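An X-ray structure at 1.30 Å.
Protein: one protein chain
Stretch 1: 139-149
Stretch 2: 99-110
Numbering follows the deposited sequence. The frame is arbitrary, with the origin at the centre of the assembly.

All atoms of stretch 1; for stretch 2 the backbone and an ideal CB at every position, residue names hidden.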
ATOM      1  N   TRP A 139      -8.667  -4.119  -5.013  1.00  5.65           N
ATOM      2  CA  TRP A 139      -9.673  -3.299  -5.714  1.00  6.08           C
ATOM      3  C   TRP A 139      -8.916  -2.389  -6.671  1.00  5.18           C
ATOM      4  O   TRP A 139      -8.628  -1.245  -6.389  1.00  7.23           O
ATOM      5  CB  TRP A 139     -10.590  -2.566  -4.738  1.00  5.72           C
ATOM      6  CG  TRP A 139     -11.826  -1.995  -5.370  1.00  5.80           C
ATOM      7  CD1 TRP A 139     -11.953  -1.421  -6.622  1.00  6.23           C
ATOM      8  CD2 TRP A 139     -13.100  -1.892  -4.764  1.00  5.96           C
ATOM      9  NE1 TRP A 139     -13.240  -1.004  -6.810  1.00  6.56           N
ATOM     10  CE2 TRP A 139     -13.970  -1.287  -5.685  1.00  5.72           C
ATOM     11  CE3 TRP A 139     -13.593  -2.280  -3.509  1.00  6.52           C
ATOM     12  CZ2 TRP A 139     -15.310  -0.992  -5.371  1.00  7.69           C
ATOM     13  CZ3 TRP A 139     -14.938  -1.998  -3.203  1.00  7.65           C
ATOM     14  CH2 TRP A 139     -15.765  -1.361  -4.133  1.00  8.19           C
ATOM     15  N   HIS A 140      -8.525  -2.963  -7.814  1.00  6.31           N
ATOM     16  CA  HIS A 140      -7.651  -2.256  -8.757  1.00  5.38           C
ATOM     17  C   HIS A 140      -7.857  -2.687 -10.173  1.00  5.83           C
ATOM     18  O   HIS A 140      -8.242  -3.813 -10.455  1.00  5.94           O
ATOM     19  CB  HIS A 140      -6.155  -2.421  -8.395  1.00  5.63           C
ATOM     20  CG  HIS A 140      -5.608  -3.761  -8.707  1.00  5.01           C
ATOM     21  ND1 HIS A 140      -4.816  -4.022  -9.818  1.00  6.05           N
ATOM     22  CD2 HIS A 140      -5.758  -4.937  -8.043  1.00  6.43           C
ATOM     23  CE1 HIS A 140      -4.546  -5.321  -9.831  1.00  7.57           C
ATOM     24  NE2 HIS A 140      -5.086  -5.886  -8.755  1.00  7.01           N
ATOM     25  N   TYR A 141      -7.578  -1.733 -11.066  1.00  5.54           N
ATOM     26  CA  TYR A 141      -7.658  -1.911 -12.508  1.00  6.43           C
ATOM     27  C   TYR A 141      -6.331  -1.822 -13.221  1.00  6.65           C
ATOM     28  O   TYR A 141      -6.261  -2.113 -14.421  1.00  6.75           O
ATOM     29  CB  TYR A 141      -8.616  -0.858 -13.058  1.00  6.41           C
ATOM     30  CG  TYR A 141     -10.035  -0.985 -12.579  1.00  5.58           C
ATOM     31  CD1 TYR A 141     -10.953  -1.776 -13.242  1.00  7.02           C
ATOM     32  CD2 TYR A 141     -10.481  -0.288 -11.474  1.00  5.97           C
ATOM     33  CE1 TYR A 141     -12.266  -1.897 -12.795  1.00  6.81           C
ATOM     34  CE2 TYR A 141     -11.815  -0.393 -11.060  1.00  6.26           C
ATOM     35  CZ  TYR A 141     -12.679  -1.212 -11.725  1.00  6.38           C
ATOM     36  OH  TYR A 141     -13.972  -1.264 -11.287  1.00  7.49           O
ATOM     37  N   GLN A 142      -5.302  -1.344 -12.533  1.00  6.06           N
ATOM     38  CA  GLN A 142      -3.974  -1.179 -13.157  1.00  6.33           C
ATOM     39  C   GLN A 142      -2.933  -1.956 -12.375  1.00  6.40           C
ATOM     40  O   GLN A 142      -3.175  -2.448 -11.272  1.00  6.92           O
ATOM     41  CB  GLN A 142      -3.616   0.318 -13.295  1.00  6.22           C
ATOM     42  CG  GLN A 142      -4.654   1.091 -14.054  1.00  7.67           C
ATOM     43  CD  GLN A 142      -4.153   2.439 -14.507  1.00  6.67           C
ATOM     44  OE1 GLN A 142      -3.638   3.202 -13.671  1.00  9.17           O
ATOM     45  NE2 GLN A 142      -4.287   2.776 -15.801  1.00  8.16           N
ATOM     46  N   THR A 143      -1.724  -1.981 -12.919  1.00  6.17           N
ATOM     47  CA  THR A 143      -0.626  -2.736 -12.355  1.00  5.90           C
ATOM     48  C   THR A 143       0.683  -2.005 -12.546  1.00  6.07           C
ATOM     49  O   THR A 143       0.868  -1.344 -13.588  1.00  6.42           O
ATOM     50  CB  THR A 143      -0.534  -4.186 -12.991  1.00  6.73           C
ATOM     51  OG1 THR A 143       0.586  -4.894 -12.456  1.00  6.78           O
ATOM     52  CG2 THR A 143      -0.466  -4.159 -14.495  1.00  7.02           C
ATOM     53  N   PHE A 144       1.599  -2.098 -11.553  1.00  5.16           N
ATOM     54  CA  PHE A 144       2.967  -1.601 -11.711  1.00  5.73           C
ATOM     55  C   PHE A 144       3.875  -2.652 -12.304  1.00  6.46           C
ATOM     56  O   PHE A 144       3.709  -3.853 -12.010  1.00  6.22           O
ATOM     57  CB  PHE A 144       3.564  -1.069 -10.405  1.00  5.69           C
ATOM     58  CG  PHE A 144       3.408  -1.962  -9.193  1.00  6.07           C
ATOM     59  CD1 PHE A 144       4.149  -3.127  -9.053  1.00  7.21           C
ATOM     60  CD2 PHE A 144       2.505  -1.647  -8.169  1.00  6.38           C
ATOM     61  CE1 PHE A 144       3.964  -3.952  -7.922  1.00  6.89           C
ATOM     62  CE2 PHE A 144       2.363  -2.468  -7.048  1.00  6.21           C
ATOM     63  CZ  PHE A 144       3.096  -3.612  -6.924  1.00  6.69           C
ATOM     64  N   SER A 145       4.846  -2.212 -13.113  1.00  6.61           N
ATOM     65  CA  SER A 145       6.028  -3.041 -13.358  1.00  6.30           C
ATOM     66  C   SER A 145       6.914  -3.037 -12.126  1.00  7.26           C
ATOM     67  O   SER A 145       6.849  -2.149 -11.279  1.00  6.75           O
ATOM     68  CB  SER A 145       6.811  -2.539 -14.549  1.00  6.61           C
ATOM     69  OG  SER A 145       7.333  -1.282 -14.364  1.00  8.07           O
ATOM     70  N   ILE A 146       7.747  -4.074 -12.018  1.00  6.49           N
ATOM     71  CA  ILE A 146       8.696  -4.148 -10.925  1.00  6.92           C
ATOM     72  C   ILE A 146       9.773  -3.054 -11.167  1.00  6.66           C
ATOM     73  O   ILE A 146      10.430  -3.052 -12.204  1.00  7.30           O
ATOM     74  CB  ILE A 146       9.362  -5.541 -10.831  1.00  6.74           C
ATOM     75  CG1 ILE A 146       8.302  -6.658 -10.670  1.00  7.64           C
ATOM     76  CG2 ILE A 146      10.346  -5.636  -9.644  1.00  8.51           C
ATOM     77  CD1 ILE A 146       7.414  -6.500  -9.444  1.00  9.22           C
ATOM     78  N   PRO A 147       9.967  -2.104 -10.228  1.00  7.05           N
ATOM     79  CA  PRO A 147      10.910  -1.047 -10.519  1.00  7.57           C
ATOM     80  C   PRO A 147      12.347  -1.577 -10.542  1.00  8.11           C
ATOM     81  O   PRO A 147      12.668  -2.599  -9.918  1.00  7.05           O
ATOM     82  CB  PRO A 147      10.742  -0.079  -9.369  1.00  8.69           C
ATOM     83  CG  PRO A 147       9.948  -0.781  -8.346  1.00  8.28           C
ATOM     84  CD  PRO A 147       9.260  -1.909  -8.929  1.00  6.94           C
ATOM     85  N   PRO A 148      13.237  -0.902 -11.291  1.00  9.52           N
ATOM     86  CA  PRO A 148      14.638  -1.309 -11.303  1.00 10.62           C
ATOM     87  C   PRO A 148      15.271  -1.352  -9.891  1.00  9.26           C
ATOM     88  O   PRO A 148      15.032  -0.501  -9.007  1.00 12.26           O
ATOM     89  CB  PRO A 148      15.316  -0.280 -12.244  1.00 12.57           C
ATOM     90  CG  PRO A 148      14.292   0.755 -12.561  1.00 14.05           C
ATOM     91  CD  PRO A 148      12.972   0.321 -12.061  1.00 10.14           C
ATOM     92  N   GLY A 149      16.010  -2.452  -9.673  1.00 10.55           N
ATOM     93  CA  GLY A 149      16.687  -2.707  -8.423  1.00  9.93           C
ATOM     94  C   GLY A 149      15.773  -3.386  -7.402  1.00 10.46           C
ATOM     95  O   GLY A 149      16.262  -3.764  -6.349  1.00 12.01           O
ATOM     96  N   UNK A  99      10.492   5.379  -9.163  1.00  8.05           N
ATOM     97  CA  UNK A  99      11.752   4.680  -9.375  1.00  9.54           C
ATOM     98  C   UNK A  99      11.963   4.142 -10.758  1.00 12.24           C
ATOM     99  O   UNK A  99      12.957   3.407 -10.994  1.00 15.48           O
ATOM    100  CB  UNK A  99      11.863   3.520  -8.384  1.00  9.54           C
ATOM    101  N   UNK A 100      11.091   4.497 -11.693  1.00  9.36           N
ATOM    102  CA  UNK A 100      11.312   4.187 -13.083  1.00 11.49           C
ATOM    103  C   UNK A 100      10.409   3.121 -13.654  1.00 12.81           C
ATOM    104  O   UNK A 100      10.538   2.783 -14.838  1.00 15.23           O
ATOM    105  CB  UNK A 100      12.768   3.758 -13.274  1.00 11.49           C
ATOM    106  N   UNK A 101       9.538   2.547 -12.850  1.00 10.86           N
ATOM    107  CA  UNK A 101       8.558   1.623 -13.331  1.00 10.72           C
ATOM    108  C   UNK A 101       7.411   2.326 -14.067  1.00 10.61           C
ATOM    109  O   UNK A 101       7.277   3.564 -14.104  1.00 11.04           O
ATOM    110  CB  UNK A 101       8.016   0.799 -12.161  1.00 10.72           C
ATOM    111  N   UNK A 102       6.532   1.523 -14.652  1.00  7.52           N
ATOM    112  CA  UNK A 102       5.371   2.025 -15.408  1.00  7.62           C
ATOM    113  C   UNK A 102       4.094   1.393 -14.846  1.00  7.51           C
ATOM    114  O   UNK A 102       4.133   0.304 -14.238  1.00  7.72           O
ATOM    115  CB  UNK A 102       5.512   1.718 -16.900  1.00  7.62           C
ATOM    116  N   UNK A 103       2.989   2.075 -15.051  1.00  6.93           N
ATOM    117  CA  UNK A 103       1.687   1.632 -14.563  1.00  7.19           C
ATOM    118  C   UNK A 103       0.784   1.525 -15.755  1.00  7.49           C
ATOM    119  O   UNK A 103       0.622   2.474 -16.530  1.00  7.37           O
ATOM    120  CB  UNK A 103       1.109   2.580 -13.511  1.00  7.19           C
ATOM    121  N   UNK A 104       0.223   0.324 -15.958  1.00  6.83           N
ATOM    122  CA  UNK A 104      -0.557   0.033 -17.139  1.00  6.89           C
ATOM    123  C   UNK A 104      -1.888  -0.618 -16.759  1.00  7.34           C
ATOM    124  O   UNK A 104      -2.047  -1.137 -15.651  1.00  7.36           O
ATOM    125  CB  UNK A 104       0.234  -0.871 -18.087  1.00  6.89           C
ATOM    126  N   UNK A 105      -2.825  -0.633 -17.693  1.00  7.30           N
ATOM    127  CA  UNK A 105      -4.116  -1.281 -17.477  1.00  7.84           C
ATOM    128  C   UNK A 105      -3.960  -2.805 -17.401  1.00  7.86           C
ATOM    129  O   UNK A 105      -3.335  -3.442 -18.238  1.00  9.36           O
ATOM    130  CB  UNK A 105      -5.091  -0.904 -18.594  1.00  7.84           C
ATOM    131  N   UNK A 106      -4.550  -3.395 -16.384  1.00  8.16           N
ATOM    132  CA  UNK A 106      -4.565  -4.839 -16.253  1.00  8.72           C
ATOM    133  C   UNK A 106      -5.509  -5.471 -17.267  1.00  8.55           C
ATOM    134  O   UNK A 106      -6.602  -4.951 -17.462  1.00  8.86           O
ATOM    135  CB  UNK A 106      -4.967  -5.239 -14.832  1.00  8.72           C
ATOM    136  N   UNK A 107      -5.135  -6.635 -17.850  1.00  8.26           N
ATOM    137  CA  UNK A 107      -6.118  -7.333 -18.706  1.00  8.38           C
ATOM    138  C   UNK A 107      -7.451  -7.563 -18.015  1.00  8.84           C
ATOM    139  O   UNK A 107      -8.511  -7.439 -18.601  1.00  9.37           O
ATOM    140  CB  UNK A 107      -5.554  -8.681 -19.160  1.00  8.38           C
ATOM    141  N   UNK A 108      -7.366  -7.917 -16.738  1.00  7.98           N
ATOM    142  CA  UNK A 108      -8.521  -8.196 -15.893  1.00  8.48           C
ATOM    143  C   UNK A 108      -8.324  -7.503 -14.549  1.00  7.85           C
ATOM    144  O   UNK A 108      -7.223  -7.519 -13.983  1.00  9.48           O
ATOM    145  CB  UNK A 108      -8.720  -9.702 -15.709  1.00  8.48           C
ATOM    146  N   UNK A 109      -9.375  -6.874 -14.066  1.00  8.04           N
ATOM    147  CA  UNK A 109      -9.330  -6.219 -12.765  1.00  6.98           C
ATOM    148  C   UNK A 109      -9.263  -7.267 -11.621  1.00  7.19           C
ATOM    149  O   UNK A 109      -9.525  -8.449 -11.830  1.00  6.77           O
ATOM    150  CB  UNK A 109     -10.553  -5.315 -12.594  1.00  6.98           C
ATOM    151  N   UNK A 110      -8.936  -6.807 -10.415  1.00  5.64           N
ATOM    152  CA  UNK A 110      -9.130  -7.610  -9.218  1.00  5.13           C
ATOM    153  C   UNK A 110      -9.924  -6.821  -8.237  1.00  5.55           C
ATOM    154  O   UNK A 110      -9.467  -5.776  -7.786  1.00  5.59           O
ATOM    155  CB  UNK A 110      -7.799  -8.051  -8.606  1.00  5.13           C
TER

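The second stretch runs antiparallel to the first. At position 99 CA-to-CB points toward stretch 1, and the ideal CB lies 3.9 Å from P147 CB. A proline ring invites an apolar side chain, of almost any length. The residue is M99, a selenomethionine: its CB packs 4.0 Å from P147 CB, and the end of the side chain leads away.

Position 100 leaves little choice. Phi is 109°, and an ideal CB would be jammed against the carbonyl O of the residue before and sit 3.4 Å from P148 CG. Glycine is called for, and G100 is found. At 101 the backbone angles are ordinary, but CA-to-CB points toward stretch 1, and the ideal CB is a tight 3.1 Å from S145 OG; glycine is the comfortable choice. With no side chain at G101, S145 OG comes to 3.3 Å from G101 CA.

Position 102 points sideways, with few demands on its side chain; many polar residues would suit. E102 does its work through the backbone: its N donates to S145 OG (2.9 Å), and S145 N donates to E102 O (2.8 Å).

From 103 the strand pairs with 142-144. Position 103 shares a face with F144, so a beta-branched or other apolar residue fits. V103 sets CG2 4.5 Å from F144 CB. Position 104 shares the other face with T143; a small polar or beta-branched residue would serve. T104 N donates to T143 O (3.0 Å) and T143 N to T104 O (2.9 Å), while one water bridges T104 OG1 and T143 O.

At 105 CA-to-CB points away, yet Q142 NE2 is 4.7 Å from the ideal CB, a donor within reach of a short acceptor such as Asp or Asn. D105 bends back, and Q142 NE2 donates to its OD1 at 2.9 Å. Position 106 points toward stretch 1 with its ideal CB only 3.4 Å from Y141 O, favouring something small, perhaps polar. The residue is S106. Its backbone N donates to Y141 O at 2.9 Å; its OG lies 3.4 Å from Q142 C and 3.8 Å from T143 CB.

Positions 107 and 108 turn the corner with CB pointing away; stretch 1 sets no demand on either side chain, and many residues would do. They are P107 and H108. At 109 the ideal CB already meets H140 O (3.5 Å) and Y141 CD1 (3.6 Å), so a small residue is the easy choice; anything longer would have to turn outward. A109 supplies a methyl.

Position 110 faces the H140 imidazole, its ideal CB 3.5 Å from H140 NE2. An acidic or amide acceptor suits. E110 receives H140 NE2 on OE1 at 2.6 Å, at the ring edge.

Stretch 2, residues 99-110: MGGEVTDSPHAE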
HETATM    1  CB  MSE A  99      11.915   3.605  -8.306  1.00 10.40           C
HETATM    2  CG  MSE A  99      11.862   4.187  -6.930  1.00 10.30           C
HETATM    3 SE   MSE A  99      13.090   5.675  -6.541  1.00 17.05          SE
HETATM    4  CE  MSE A  99      14.695   4.776  -7.037  1.00 15.96           C
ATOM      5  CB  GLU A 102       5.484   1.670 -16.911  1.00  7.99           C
ATOM      6  CG  GLU A 102       5.555   0.179 -17.215  1.00  9.78           C
ATOM      7  CD  GLU A 102       5.670  -0.178 -18.677  1.00 14.03           C
ATOM      8  OE1 GLU A 102       5.548   0.717 -19.549  1.00 14.55           O
ATOM      9  OE2 GLU A 102       5.862  -1.380 -18.924  1.00 12.74           O
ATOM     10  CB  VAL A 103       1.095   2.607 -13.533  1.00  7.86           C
ATOM     11  CG1 VAL A 103      -0.278   2.150 -13.094  1.00  8.18           C
ATOM     12  CG2 VAL A 103       2.046   2.664 -12.326  1.00  8.53           C
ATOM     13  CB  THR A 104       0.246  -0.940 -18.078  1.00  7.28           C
ATOM     14  OG1 THR A 104       0.594  -2.130 -17.341  1.00  9.34           O
ATOM     15  CG2 THR A 104       1.492  -0.257 -18.630  1.00  9.19           C
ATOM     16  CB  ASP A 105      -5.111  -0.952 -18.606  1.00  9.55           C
ATOM     17  CG  ASP A 105      -5.499   0.494 -18.623  1.00 12.19           C
ATOM     18  OD1 ASP A 105      -5.805   1.050 -17.551  1.00  9.60           O
ATOM     19  OD2 ASP A 105      -5.602   1.068 -19.756  1.00 15.45           O
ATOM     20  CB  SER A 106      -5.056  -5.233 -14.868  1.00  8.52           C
ATOM     21  OG  SER A 106      -4.217  -4.721 -13.841  1.00 10.66           O
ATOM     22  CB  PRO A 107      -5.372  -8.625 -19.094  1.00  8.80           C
ATOM     23  CG  PRO A 107      -3.927  -8.158 -19.130  1.00 11.20           C
ATOM     24  CD  PRO A 107      -3.810  -7.287 -17.884  1.00  9.88           C
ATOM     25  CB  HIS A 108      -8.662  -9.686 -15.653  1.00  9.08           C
ATOM     26  CG  HIS A 108      -8.762 -10.491 -16.912  1.00 11.08           C
ATOM     27  ND1 HIS A 108      -9.829 -10.404 -17.780  1.00 13.07           N
ATOM     28  CD2 HIS A 108      -7.864 -11.320 -17.477  1.00 14.64           C
ATOM     29  CE1 HIS A 108      -9.579 -11.184 -18.829  1.00 13.57           C
ATOM     30  NE2 HIS A 108      -8.428 -11.793 -18.629  1.00 15.52           N
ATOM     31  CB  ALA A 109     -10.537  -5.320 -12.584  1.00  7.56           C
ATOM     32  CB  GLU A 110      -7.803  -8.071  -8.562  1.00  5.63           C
ATOM     33  CG  GLU A 110      -6.940  -8.962  -9.450  1.00  7.70           C
ATOM     34  CD  GLU A 110      -5.621  -9.371  -8.807  1.00  7.11           C
ATOM     35  OE1 GLU A 110      -4.964  -8.475  -8.217  1.00  7.19           O
ATOM     36  OE2 GLU A 110      -5.331 -10.598  -8.817  1.00  8.46           O
TER
HETATM   37  O   HOH W   1      14.801   1.921  -8.578  1.00 33.51           O
HETATM   38  O   HOH W   2       2.890  -2.050 -15.829  1.00  9.37           O
HETATM   39  O   HOH W   3      -8.164  -3.379 -16.010  1.00 13.74           O
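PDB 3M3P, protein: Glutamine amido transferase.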